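Long-range contacts in exopolygalacturonate lyase (Vibrio vulnificus, PDB 5A29), which probably cleaves polygalacturonate (pectate) chains by beta-elimination, as a metal-binding lyase of polysaccharide lyase family 2: residues S190-R195 against G230-N235; P281-T286 against D332-F337; V326-N331 against P380-G385; N339-L344 against Y416-L421. All blocks are in the same frame, centred on the assembly; numbering follows the deposited sequence.

The four contacts cluster round contact 2, on loops and helices of one alpha/alpha-barrel domain. Its centre lies about 9 Å from that of contact 3, 12 Å from contact 1 and 13 Å from contact 4. The centres of contacts 1 and 4 are about 22 Å apart, yet the two touch where I234 packs on N339. Contacts 2 and 4 both use helix 331-349, and residues 326-331 of contact 3 lead into it. Along the sequence contact 1 closes before the others open; contact 3 alternates its segments with those of contacts 2 and 4. Contacts 1, 2 and 4 all touch one meso-tartaric acid, so segments distant in sequence build a common pocket.

Contact 1 (S190-R195 against G230-N235); sequences SLDMGR and GLTFIN. With SRT (S,R meso-tartaric acid), chain Q; SRT (S,R meso-tartaric acid), chain D; EDO (1,2-ethanediol), chain G.
R195 reaches across to N235 with both terminal nitrogens of its guanidinium, each taking a different oxygen. NH1 donates almost straight to the backbone O of N235 (2.9 Å, 177° at the hydrogen), while NH2 donates to the side-chain OD1 of N235 at 2.9 Å. Both acceptors lie close to the guanidinium plane, yet the amide stands nearly perpendicular to it (89°), and each N-H meets its oxygen from above the carbonyl plane. The arginine leaves the backbone with CG opposite its N (chi1 -169°), then bends at both of the next torsions, which folds the chain over toward the start of helix 234-250.

Further back the loops are tied through main chain and D192. M193 N donates to L231 O at 2.9 Å, and D192 OD1 accepts from L231 N at 3.0 Å; OD1 also bonds T228 OG1, and OD2 accepts from K229 N. L231 itself is the centre of an inverse gamma turn. M193 bends at chi3 to lay CE against T232 CA (3.5 Å), and T232 CG2 rests 3.6 Å from L191 O, its hydroxyl being engaged with T286.

R195 NH1 has a second acceptor in L155 O. Bonds at both terminal nitrogens should therefore fix the rotation of the guanidinium, and they do so about 4 Å (nearest atoms) from the manganese ion bound by H133, E154 and H196.

Contact 2 (P281-T286 against D332-F337); sequences PVYQFT and DKSIVF. With SRT (S,R meso-tartaric acid), chain D; SRT (S,R meso-tartaric acid), chain R.
I335 projects from helix 331-349 into the bend of the loop 281-286 and spreads its two branches over different residues. CG2, placed opposite the backbone N, meets P281 CG at 3.7 Å, the two side chains running obliquely past each other. The other branch carries CD1 to the backbone, 3.6 Å from V282 O, and on to the base of Y283, where CD1 lies 4.2 Å from Y283 CB.

Y283 turns its ring edge, not a face, to the helix. With CG anti to the backbone N, chi1 of -179° carries the ring toward the helix edge first, and CE1 comes to 4.0 Å from S334 CB, with I335 CG1 also near the ring plane. The hydroxyls of Y283 and S334 both bond to polar side chains of the bound peptide.

The helix widens here into a pi-type turn at 334-337. Beside it sits a meso-tartaric acid, in a pocket that includes P281, V282 and I335. Its O11 lies 2.7 Å from V282 O and its O41 2.7 Å from I335 O, so close that the acid is probably protonated there and donates to the carbonyls. On another side of the helix the extended chain of K333 donates from NZ to O4 of a second tartaric acid at 2.7 Å.

Between the segments themselves the contact is thus essentially apolar and buried. The carbonyls of V282 and I335, one from the loop and one from the helix, face the same small acid, K333 NZ serves the second, and the two hydroxyls go to the peptide.

Contact 3 (V326-N331 against P380-G385); sequences VLFKSN and PIFSDG
F328 meets P380, I381 and F382 in turn. Its CB rests on P380 CB at 3.6 Å, the two side chains crossing at about a right angle, and CG remains near that same proline carbon. With CG lodged between the backbone N and the carbonyl carbon (chi1 49°), the ring turns its edge to 380-382: CD1 passes I381 O at 3.3 Å, which lies at the ring edge. Beyond it CE1 comes to 3.7 Å from F382 CE1, and CZ to 3.8 Å from F382 CZ. The rings form a T-shaped pair in which the edge of F328 points at a face of F382, with planes at 78° and centroids of the F328 and F382 rings 5.2 Å apart. One face of F328 is taken by V326 CG1, seated over its centre.

The backbones run antiparallel and are joined by a single beta bridge, V326 with F382, an isolated link between two loops of the alpha/alpha-barrel domain. L327 N donates to I381 O at 3.0 Å. L327 also points toward 380-385 and brings CD1 to I381 CD1 and to CA of S383.

A type I' turn, F328 to N331, carries the first segment into helix 331-349, and N331 ND2 donates back to V326 O at 2.9 Å. A type I turn, F382 to G385, closes the other segment. The F382 ring also meets F313 edge-to-face, and I381 packs on L369 and A370 of helix 353-370.

Contact 4 (N339-L344 against Y416-L421); sequences NALIEL and YLLPIL. With SRT (S,R meso-tartaric acid), chain D.
The pyrrolidine ring of P419 lies under L341, whose CD2 sits squarely over one face of the ring, 3.8 Å from CG. At the ring's edge, near its mean plane, A340 approaches with its methyl, CB to CB at 4.0 Å. L344 brings CD1 to 3.2 Å from the backbone O of P419. L341 starts with CG opposite the carbonyl carbon; chi2 of 177° then runs CD1 on as the extended branch and leaves CD2 turned over the proline ring, where it also meets L418 CG at 4.1 Å. P419 occupies the first turn of its helix, where a residue lacking an N-H costs no helical bond.

The flat polar groups face away from this apolar patch. The amide of N339 donates from ND2 to E343 OE2 at 2.9 Å, one turn on; the oxygen lies near the amide plane, but the donor stands well above the plane of the carboxylate. ND2 also donates to O41 of the meso-tartaric acid (3.1 Å), while E343 OE1 is 3.0 Å from the ligand's O4. E343 is further paired with K271 in a salt bridge.

One side of helix 331-349 thus serves the ligand pocket and another the protein core. The short axes of 339-344 and 417-421 run nearly parallel, crossing at 24° with a closest approach of 9.4 Å. Helix 353-370 flanks both through V359, against L344, and Y367, against I420, while helices 430-442 and 467-480 also pack on 417-426.

Contact 1 (S190-R195 against G230-N235)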
# COMPACT_ATOMS: atom_id res chain seq x y z
N SER A 190 -22.15 -7.15 9.08
CA SER A 190 -21.13 -8.12 8.63
C SER A 190 -19.84 -7.41 8.22
O SER A 190 -18.80 -8.07 8.05
CB SER A 190 -21.69 -8.88 7.43
OG SER A 190 -21.85 -7.99 6.36
N LEU A 191 -19.97 -6.10 7.95
CA LEU A 191 -18.84 -5.25 7.45
C LEU A 191 -18.29 -5.77 6.13
O LEU A 191 -17.10 -5.58 5.81
CB LEU A 191 -17.75 -5.06 8.54
CG LEU A 191 -17.95 -3.87 9.48
CD1 LEU A 191 -17.87 -2.56 8.73
CD2 LEU A 191 -19.35 -3.95 10.13
N ASP A 192 -19.17 -6.38 5.34
CA ASP A 192 -18.86 -6.63 3.95
C ASP A 192 -18.55 -5.28 3.30
O ASP A 192 -19.29 -4.34 3.50
CB ASP A 192 -20.06 -7.30 3.25
CG ASP A 192 -20.09 -8.80 3.53
OD1 ASP A 192 -18.99 -9.39 3.69
OD2 ASP A 192 -21.19 -9.37 3.66
N MET A 193 -17.43 -5.19 2.57
CA MET A 193 -16.98 -3.92 1.92
C MET A 193 -16.95 -4.12 0.43
O MET A 193 -16.31 -5.07 -0.02
CB MET A 193 -15.53 -3.62 2.39
CG MET A 193 -15.59 -3.34 3.90
SD MET A 193 -13.95 -3.28 4.71
CE MET A 193 -13.53 -5.00 4.95
N GLY A 194 -17.64 -3.25 -0.30
CA GLY A 194 -17.65 -3.33 -1.76
C GLY A 194 -16.37 -2.63 -2.22
O GLY A 194 -15.85 -1.75 -1.54
N ARG A 195 -15.84 -3.04 -3.35
CA ARG A 195 -14.66 -2.39 -3.96
C ARG A 195 -15.09 -1.24 -4.83
O ARG A 195 -14.32 -0.34 -5.09
CB ARG A 195 -13.95 -3.42 -4.85
CG ARG A 195 -12.57 -2.95 -5.32
CD ARG A 195 -11.61 -2.75 -4.13
NE ARG A 195 -11.31 -4.04 -3.47
CZ ARG A 195 -10.38 -4.17 -2.52
NH1 ARG A 195 -9.66 -3.08 -2.15
NH2 ARG A 195 -10.12 -5.37 -2.01
N GLY A 230 -18.44 -12.49 2.51
CA GLY A 230 -17.01 -12.78 2.64
C GLY A 230 -16.14 -11.59 2.15
O GLY A 230 -14.99 -11.79 1.78
N LEU A 231 -16.70 -10.38 2.08
CA LEU A 231 -15.96 -9.24 1.50
C LEU A 231 -15.19 -8.45 2.58
O LEU A 231 -15.49 -7.30 2.84
CB LEU A 231 -16.89 -8.34 0.70
CG LEU A 231 -17.68 -9.09 -0.42
CD1 LEU A 231 -18.70 -8.18 -1.12
CD2 LEU A 231 -16.65 -9.68 -1.42
N THR A 232 -14.29 -9.12 3.27
CA THR A 232 -13.65 -8.50 4.41
C THR A 232 -12.10 -8.60 4.25
O THR A 232 -11.37 -8.60 5.22
CB THR A 232 -14.09 -9.16 5.76
OG1 THR A 232 -13.92 -10.58 5.65
CG2 THR A 232 -15.62 -8.90 5.99
N PHE A 233 -11.65 -8.61 3.00
CA PHE A 233 -10.20 -8.73 2.75
C PHE A 233 -9.50 -7.51 3.43
O PHE A 233 -9.98 -6.41 3.31
CB PHE A 233 -9.98 -8.50 1.22
CG PHE A 233 -10.94 -9.28 0.35
CD1 PHE A 233 -10.94 -10.68 0.40
CD2 PHE A 233 -11.93 -8.64 -0.35
CE1 PHE A 233 -11.88 -11.42 -0.33
CE2 PHE A 233 -12.87 -9.36 -1.11
CZ PHE A 233 -12.82 -10.75 -1.12
N ILE A 234 -8.31 -7.75 3.98
CA ILE A 234 -7.54 -6.69 4.66
C ILE A 234 -7.06 -5.65 3.65
O ILE A 234 -6.83 -4.51 4.03
CB ILE A 234 -6.42 -7.32 5.52
CG1 ILE A 234 -5.73 -6.26 6.43
CG2 ILE A 234 -5.27 -7.95 4.63
CD1 ILE A 234 -6.57 -5.55 7.47
N ASN A 235 -7.01 -6.00 2.34
CA ASN A 235 -6.63 -4.97 1.34
C ASN A 235 -7.82 -4.12 0.91
O ASN A 235 -7.69 -3.32 0.01
CB ASN A 235 -5.85 -5.55 0.14
CG ASN A 235 -6.75 -6.37 -0.81
OD1 ASN A 235 -7.96 -6.57 -0.54
ND2 ASN A 235 -6.18 -6.76 -1.96
O1 SRT Q . -16.54 -11.74 -4.74
O11 SRT Q . -15.93 -12.87 -6.58
C1 SRT Q . -15.75 -12.02 -5.70
C2 SRT Q . -14.42 -11.32 -5.91
O2 SRT Q . -14.41 -10.56 -7.11
C3 SRT Q . -13.66 -10.74 -4.76
O3 SRT Q . -12.85 -11.90 -4.72
C4 SRT Q . -12.75 -9.57 -5.22
O4 SRT Q . -11.55 -9.87 -5.49
O41 SRT Q . -13.25 -8.40 -5.34
O1 SRT D . -4.80 -8.52 8.59
O11 SRT D . -4.82 -9.92 10.26
C1 SRT D . -4.56 -8.80 9.79
C2 SRT D . -4.06 -7.64 10.61
O2 SRT D . -5.15 -7.41 11.44
C3 SRT D . -2.81 -7.71 11.53
O3 SRT D . -2.28 -9.01 11.66
C4 SRT D . -1.64 -6.81 11.17
O4 SRT D . -1.10 -6.32 12.20
O41 SRT D . -1.29 -6.58 9.96
C1 EDO G . -18.78 -4.03 -5.56
O1 EDO G . -18.77 -2.79 -4.82
C2 EDO G . -17.40 -4.70 -5.67
O2 EDO G . -17.08 -5.54 -4.51

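Contact 2 (P281-T286 against D332-F337)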
# COMPACT_ATOMS: atom_id res chain seq x y z
N PRO A 281 -1.83 -14.15 12.18
CA PRO A 281 -2.85 -13.27 11.65
C PRO A 281 -3.53 -13.85 10.37
O PRO A 281 -3.01 -14.80 9.72
CB PRO A 281 -2.08 -12.00 11.32
CG PRO A 281 -0.73 -12.56 10.85
CD PRO A 281 -0.45 -13.72 11.80
N VAL A 282 -4.71 -13.33 10.08
CA VAL A 282 -5.51 -13.77 8.92
C VAL A 282 -5.79 -12.66 7.93
O VAL A 282 -5.66 -11.42 8.21
CB VAL A 282 -6.88 -14.39 9.37
CG1 VAL A 282 -6.56 -15.72 10.06
CG2 VAL A 282 -7.59 -13.40 10.30
N TYR A 283 -6.20 -13.09 6.72
CA TYR A 283 -6.32 -12.12 5.62
C TYR A 283 -7.72 -11.48 5.65
O TYR A 283 -7.94 -10.43 5.08
CB TYR A 283 -6.06 -12.85 4.30
CG TYR A 283 -6.13 -11.96 3.07
CD1 TYR A 283 -5.09 -11.04 2.83
CD2 TYR A 283 -7.22 -12.03 2.17
CE1 TYR A 283 -5.11 -10.27 1.70
CE2 TYR A 283 -7.26 -11.23 1.03
CZ TYR A 283 -6.21 -10.31 0.85
OH TYR A 283 -6.15 -9.54 -0.26
N GLN A 284 -8.70 -12.19 6.22
CA GLN A 284 -10.08 -11.64 6.30
C GLN A 284 -10.76 -12.39 7.48
O GLN A 284 -10.24 -13.43 7.96
CB GLN A 284 -10.88 -11.85 5.00
CG GLN A 284 -11.11 -13.32 4.63
CD GLN A 284 -11.35 -13.44 3.13
OE1 GLN A 284 -10.40 -13.35 2.32
NE2 GLN A 284 -12.59 -13.63 2.73
N PHE A 285 -11.93 -11.91 7.87
CA PHE A 285 -12.57 -12.46 9.10
C PHE A 285 -13.91 -13.11 8.78
O PHE A 285 -14.58 -13.59 9.72
CB PHE A 285 -12.73 -11.43 10.25
CG PHE A 285 -13.43 -10.16 9.87
CD1 PHE A 285 -12.73 -9.06 9.40
CD2 PHE A 285 -14.82 -10.02 10.04
CE1 PHE A 285 -13.36 -7.86 9.06
CE2 PHE A 285 -15.46 -8.83 9.74
CZ PHE A 285 -14.76 -7.72 9.26
N THR A 286 -14.28 -13.15 7.50
CA THR A 286 -15.51 -13.88 7.09
C THR A 286 -15.23 -14.61 5.78
O THR A 286 -14.31 -14.20 5.06
CB THR A 286 -16.70 -12.95 6.88
OG1 THR A 286 -16.41 -11.93 5.91
CG2 THR A 286 -17.18 -12.29 8.20
N ASP A 332 0.16 -12.49 2.51
CA ASP A 332 1.06 -12.21 3.65
C ASP A 332 1.58 -10.77 3.47
O ASP A 332 1.65 -10.06 4.43
CB ASP A 332 2.26 -13.13 3.69
CG ASP A 332 3.01 -13.22 2.31
OD1 ASP A 332 2.36 -13.22 1.24
OD2 ASP A 332 4.25 -13.25 2.30
N LYS A 333 1.92 -10.36 2.26
CA LYS A 333 2.36 -8.99 2.08
C LYS A 333 1.31 -7.95 2.56
O LYS A 333 1.68 -6.96 3.19
CB LYS A 333 2.68 -8.72 0.61
CG LYS A 333 3.24 -7.33 0.41
CD LYS A 333 3.62 -7.09 -1.05
CE LYS A 333 4.27 -5.72 -1.19
NZ LYS A 333 4.14 -5.36 -2.63
N SER A 334 0.04 -8.11 2.22
CA SER A 334 -0.95 -7.13 2.69
C SER A 334 -1.06 -7.13 4.23
O SER A 334 -1.45 -6.12 4.78
CB SER A 334 -2.37 -7.44 2.16
OG SER A 334 -2.33 -7.40 0.71
N ILE A 335 -0.74 -8.25 4.87
CA ILE A 335 -0.86 -8.36 6.33
C ILE A 335 0.42 -7.86 7.01
O ILE A 335 0.33 -6.97 7.89
CB ILE A 335 -1.10 -9.82 6.74
CG1 ILE A 335 -2.47 -10.28 6.23
CG2 ILE A 335 -0.97 -9.98 8.27
CD1 ILE A 335 -2.56 -11.82 6.34
N VAL A 336 1.58 -8.43 6.65
CA VAL A 336 2.83 -8.17 7.42
C VAL A 336 3.62 -6.96 6.90
O VAL A 336 4.63 -6.59 7.50
CB VAL A 336 3.77 -9.40 7.55
CG1 VAL A 336 2.97 -10.58 8.19
CG2 VAL A 336 4.48 -9.77 6.24
N PHE A 337 3.21 -6.42 5.76
CA PHE A 337 3.87 -5.25 5.23
C PHE A 337 2.86 -4.09 5.24
O PHE A 337 2.96 -3.21 6.10
CB PHE A 337 4.44 -5.51 3.81
CG PHE A 337 5.06 -4.30 3.19
CD1 PHE A 337 6.15 -3.63 3.83
CD2 PHE A 337 4.60 -3.83 1.96
CE1 PHE A 337 6.74 -2.49 3.22
CE2 PHE A 337 5.16 -2.67 1.35
CZ PHE A 337 6.25 -2.02 1.99
O1 SRT D . -4.80 -8.52 8.59
O11 SRT D . -4.82 -9.92 10.26
C1 SRT D . -4.56 -8.80 9.79
C2 SRT D . -4.06 -7.64 10.61
O2 SRT D . -5.15 -7.41 11.44
C3 SRT D . -2.81 -7.71 11.53
O3 SRT D . -2.28 -9.01 11.66
C4 SRT D . -1.64 -6.81 11.17
O4 SRT D . -1.10 -6.32 12.20
O41 SRT D . -1.29 -6.58 9.96
O1 SRT R . -2.87 -6.62 -6.51
O11 SRT R . -2.31 -4.90 -5.31
C1 SRT R . -2.01 -5.97 -5.89
C2 SRT R . -0.62 -6.57 -5.81
O2 SRT R . 0.28 -6.19 -6.83
C3 SRT R . -0.06 -6.41 -4.40
O3 SRT R . -0.91 -7.29 -3.65
C4 SRT R . 1.42 -6.73 -4.38
O4 SRT R . 2.15 -5.72 -4.45
O41 SRT R . 1.86 -7.92 -4.39

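Contact 3 (V326-N331 against P380-G385)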
# COMPACT_ATOMS: atom_id res chain seq x y z
N VAL A 326 -5.45 -18.29 4.26
CA VAL A 326 -4.35 -18.37 3.23
C VAL A 326 -3.35 -17.19 3.40
O VAL A 326 -3.77 -16.02 3.32
CB VAL A 326 -4.96 -18.31 1.84
CG1 VAL A 326 -3.86 -18.23 0.75
CG2 VAL A 326 -5.84 -19.57 1.59
N LEU A 327 -2.10 -17.49 3.68
CA LEU A 327 -1.10 -16.45 3.93
C LEU A 327 -0.05 -16.46 2.75
O LEU A 327 1.05 -15.96 2.91
CB LEU A 327 -0.35 -16.68 5.24
CG LEU A 327 -1.34 -16.75 6.44
CD1 LEU A 327 -0.51 -16.79 7.71
CD2 LEU A 327 -2.23 -15.51 6.46
N PHE A 328 -0.40 -17.02 1.61
CA PHE A 328 0.51 -16.96 0.42
C PHE A 328 -0.22 -16.28 -0.69
O PHE A 328 -1.29 -15.61 -0.50
CB PHE A 328 1.01 -18.37 0.05
CG PHE A 328 -0.13 -19.42 -0.05
CD1 PHE A 328 -0.55 -20.15 1.08
CD2 PHE A 328 -0.78 -19.66 -1.26
CE1 PHE A 328 -1.63 -21.08 1.01
CE2 PHE A 328 -1.87 -20.57 -1.34
CZ PHE A 328 -2.30 -21.27 -0.19
N LYS A 329 0.41 -16.25 -1.86
CA LYS A 329 -0.18 -15.55 -2.98
C LYS A 329 -0.37 -14.07 -2.66
O LYS A 329 -1.41 -13.45 -2.99
CB LYS A 329 -1.47 -16.32 -3.54
CG LYS A 329 -1.79 -15.86 -4.99
CD LYS A 329 -3.26 -16.04 -5.40
CE LYS A 329 -4.30 -15.25 -4.53
NZ LYS A 329 -4.21 -13.73 -4.29
N SER A 330 0.68 -13.49 -2.03
CA SER A 330 0.69 -12.08 -1.60
C SER A 330 -0.26 -11.65 -0.50
O SER A 330 -0.31 -10.45 -0.12
CB SER A 330 0.46 -11.13 -2.78
OG SER A 330 1.49 -11.40 -3.74
N ASN A 331 -1.08 -12.59 -0.01
CA ASN A 331 -1.88 -12.25 1.18
C ASN A 331 -0.98 -11.84 2.35
O ASN A 331 -1.36 -10.94 3.07
CB ASN A 331 -2.77 -13.43 1.63
CG ASN A 331 -4.01 -13.60 0.71
OD1 ASN A 331 -4.17 -12.91 -0.29
ND2 ASN A 331 -4.86 -14.60 1.04
N PRO A 380 5.26 -20.50 1.95
CA PRO A 380 3.84 -20.30 1.67
C PRO A 380 2.99 -21.20 2.61
O PRO A 380 2.95 -22.44 2.46
CB PRO A 380 3.68 -20.76 0.19
CG PRO A 380 4.75 -21.84 0.05
CD PRO A 380 5.91 -21.38 0.93
N ILE A 381 2.25 -20.56 3.52
CA ILE A 381 1.63 -21.31 4.57
C ILE A 381 0.17 -20.91 4.76
O ILE A 381 -0.26 -19.81 4.33
CB ILE A 381 2.38 -21.09 5.94
CG1 ILE A 381 2.37 -19.59 6.39
CG2 ILE A 381 3.76 -21.75 5.95
CD1 ILE A 381 2.51 -19.46 7.92
N PHE A 382 -0.56 -21.80 5.42
CA PHE A 382 -1.87 -21.41 6.03
C PHE A 382 -1.63 -20.98 7.49
O PHE A 382 -0.53 -21.20 8.03
CB PHE A 382 -2.84 -22.63 6.01
CG PHE A 382 -3.35 -22.98 4.62
CD1 PHE A 382 -2.59 -23.82 3.79
CD2 PHE A 382 -4.57 -22.52 4.15
CE1 PHE A 382 -3.05 -24.16 2.50
CE2 PHE A 382 -5.02 -22.84 2.85
CZ PHE A 382 -4.22 -23.66 2.02
N SER A 383 -2.66 -20.31 8.11
CA SER A 383 -2.48 -19.68 9.42
C SER A 383 -2.26 -20.72 10.53
O SER A 383 -1.83 -20.37 11.61
CB SER A 383 -3.71 -18.81 9.74
OG SER A 383 -4.82 -19.74 9.74
N ASP A 384 -2.54 -22.01 10.29
CA ASP A 384 -2.16 -23.07 11.28
C ASP A 384 -0.72 -23.55 11.08
O ASP A 384 -0.23 -24.37 11.87
CB ASP A 384 -3.07 -24.28 11.12
CG ASP A 384 -2.77 -25.07 9.83
OD1 ASP A 384 -2.21 -24.49 8.90
OD2 ASP A 384 -3.12 -26.26 9.73
N GLY A 385 0.00 -22.99 10.10
CA GLY A 385 1.42 -23.40 9.90
C GLY A 385 1.64 -24.45 8.81
O GLY A 385 2.79 -24.74 8.48
O HOH W 1 2.98 -17.44 3.46

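Contact 4 (N339-L344 against Y416-L421)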
# COMPACT_ATOMS: atom_id res chain seq x y z
N ASN A 339 -0.53 -3.58 5.92
CA ASN A 339 -1.40 -3.23 7.07
C ASN A 339 -0.57 -3.11 8.37
O ASN A 339 -0.93 -2.32 9.27
CB ASN A 339 -2.52 -4.21 7.25
CG ASN A 339 -3.49 -3.76 8.37
OD1 ASN A 339 -4.15 -2.71 8.25
ND2 ASN A 339 -3.51 -4.52 9.45
N ALA A 340 0.53 -3.86 8.45
CA ALA A 340 1.40 -3.71 9.60
C ALA A 340 1.94 -2.27 9.70
O ALA A 340 1.99 -1.71 10.80
CB ALA A 340 2.58 -4.71 9.53
N LEU A 341 2.36 -1.66 8.59
CA LEU A 341 2.83 -0.28 8.62
C LEU A 341 1.74 0.67 9.05
O LEU A 341 2.01 1.61 9.83
CB LEU A 341 3.41 0.17 7.26
CG LEU A 341 4.74 -0.53 6.96
CD1 LEU A 341 5.09 0.00 5.52
CD2 LEU A 341 5.94 -0.23 7.92
N ILE A 342 0.52 0.47 8.56
CA ILE A 342 -0.57 1.33 8.97
C ILE A 342 -0.79 1.20 10.52
O ILE A 342 -0.97 2.21 11.23
CB ILE A 342 -1.85 0.94 8.21
CG1 ILE A 342 -1.69 1.38 6.75
CG2 ILE A 342 -3.12 1.59 8.82
CD1 ILE A 342 -1.49 2.87 6.54
N GLU A 343 -0.84 -0.02 11.04
CA GLU A 343 -1.21 -0.20 12.46
C GLU A 343 -0.10 0.33 13.33
O GLU A 343 -0.35 0.92 14.40
CB GLU A 343 -1.49 -1.67 12.79
CG GLU A 343 -2.82 -2.05 12.13
CD GLU A 343 -3.41 -3.41 12.61
OE1 GLU A 343 -2.76 -4.11 13.43
OE2 GLU A 343 -4.52 -3.76 12.09
N LEU A 344 1.15 0.11 12.92
CA LEU A 344 2.26 0.72 13.66
C LEU A 344 2.23 2.23 13.64
O LEU A 344 2.63 2.87 14.63
CB LEU A 344 3.65 0.22 13.15
CG LEU A 344 3.85 -1.32 13.50
CD1 LEU A 344 5.00 -1.93 12.65
CD2 LEU A 344 4.13 -1.57 14.99
N TYR A 416 9.80 -6.18 3.98
CA TYR A 416 9.21 -6.87 5.17
C TYR A 416 10.02 -6.51 6.44
O TYR A 416 9.53 -6.62 7.58
CB TYR A 416 9.31 -8.41 5.05
CG TYR A 416 8.22 -8.96 4.14
CD1 TYR A 416 7.50 -8.12 3.27
CD2 TYR A 416 7.95 -10.32 4.13
CE1 TYR A 416 6.54 -8.65 2.40
CE2 TYR A 416 6.98 -10.85 3.27
CZ TYR A 416 6.30 -10.03 2.41
OH TYR A 416 5.37 -10.61 1.55
N LEU A 417 11.26 -6.13 6.23
CA LEU A 417 12.11 -5.60 7.31
C LEU A 417 11.57 -4.36 7.99
O LEU A 417 11.71 -4.18 9.25
CB LEU A 417 13.54 -5.38 6.77
CG LEU A 417 14.53 -4.72 7.79
CD1 LEU A 417 14.87 -5.69 8.92
CD2 LEU A 417 15.84 -4.39 7.05
N LEU A 418 11.04 -3.42 7.19
CA LEU A 418 10.65 -2.13 7.77
C LEU A 418 9.65 -2.19 8.96
O LEU A 418 9.83 -1.48 9.95
CB LEU A 418 10.16 -1.19 6.67
CG LEU A 418 9.89 0.29 7.12
CD1 LEU A 418 11.23 0.92 7.55
CD2 LEU A 418 9.38 1.02 5.90
N PRO A 419 8.57 -2.99 8.84
CA PRO A 419 7.63 -3.12 9.96
C PRO A 419 8.29 -3.73 11.18
O PRO A 419 7.88 -3.39 12.31
CB PRO A 419 6.51 -4.05 9.42
CG PRO A 419 6.63 -3.97 7.94
CD PRO A 419 8.10 -3.72 7.63
N ILE A 420 9.23 -4.66 10.99
CA ILE A 420 9.88 -5.31 12.12
C ILE A 420 10.71 -4.23 12.87
O ILE A 420 10.68 -4.16 14.09
CB ILE A 420 10.76 -6.46 11.66
CG1 ILE A 420 9.86 -7.60 11.13
CG2 ILE A 420 11.72 -6.98 12.74
CD1 ILE A 420 10.69 -8.53 10.35
N LEU A 421 11.40 -3.39 12.12
CA LEU A 421 12.19 -2.29 12.72
C LEU A 421 11.29 -1.25 13.35
O LEU A 421 11.60 -0.78 14.49
CB LEU A 421 13.11 -1.59 11.68
CG LEU A 421 14.22 -2.54 11.16
CD1 LEU A 421 15.06 -1.85 10.03
CD2 LEU A 421 15.12 -3.07 12.31
O1 SRT D . -4.80 -8.52 8.59
O11 SRT D . -4.82 -9.92 10.26
C1 SRT D . -4.56 -8.80 9.79
C2 SRT D . -4.06 -7.64 10.61
O2 SRT D . -5.15 -7.41 11.44
C3 SRT D . -2.81 -7.71 11.53
O3 SRT D . -2.28 -9.01 11.66
C4 SRT D . -1.64 -6.81 11.17
O4 SRT D . -1.10 -6.32 12.20
O41 SRT D . -1.29 -6.58 9.96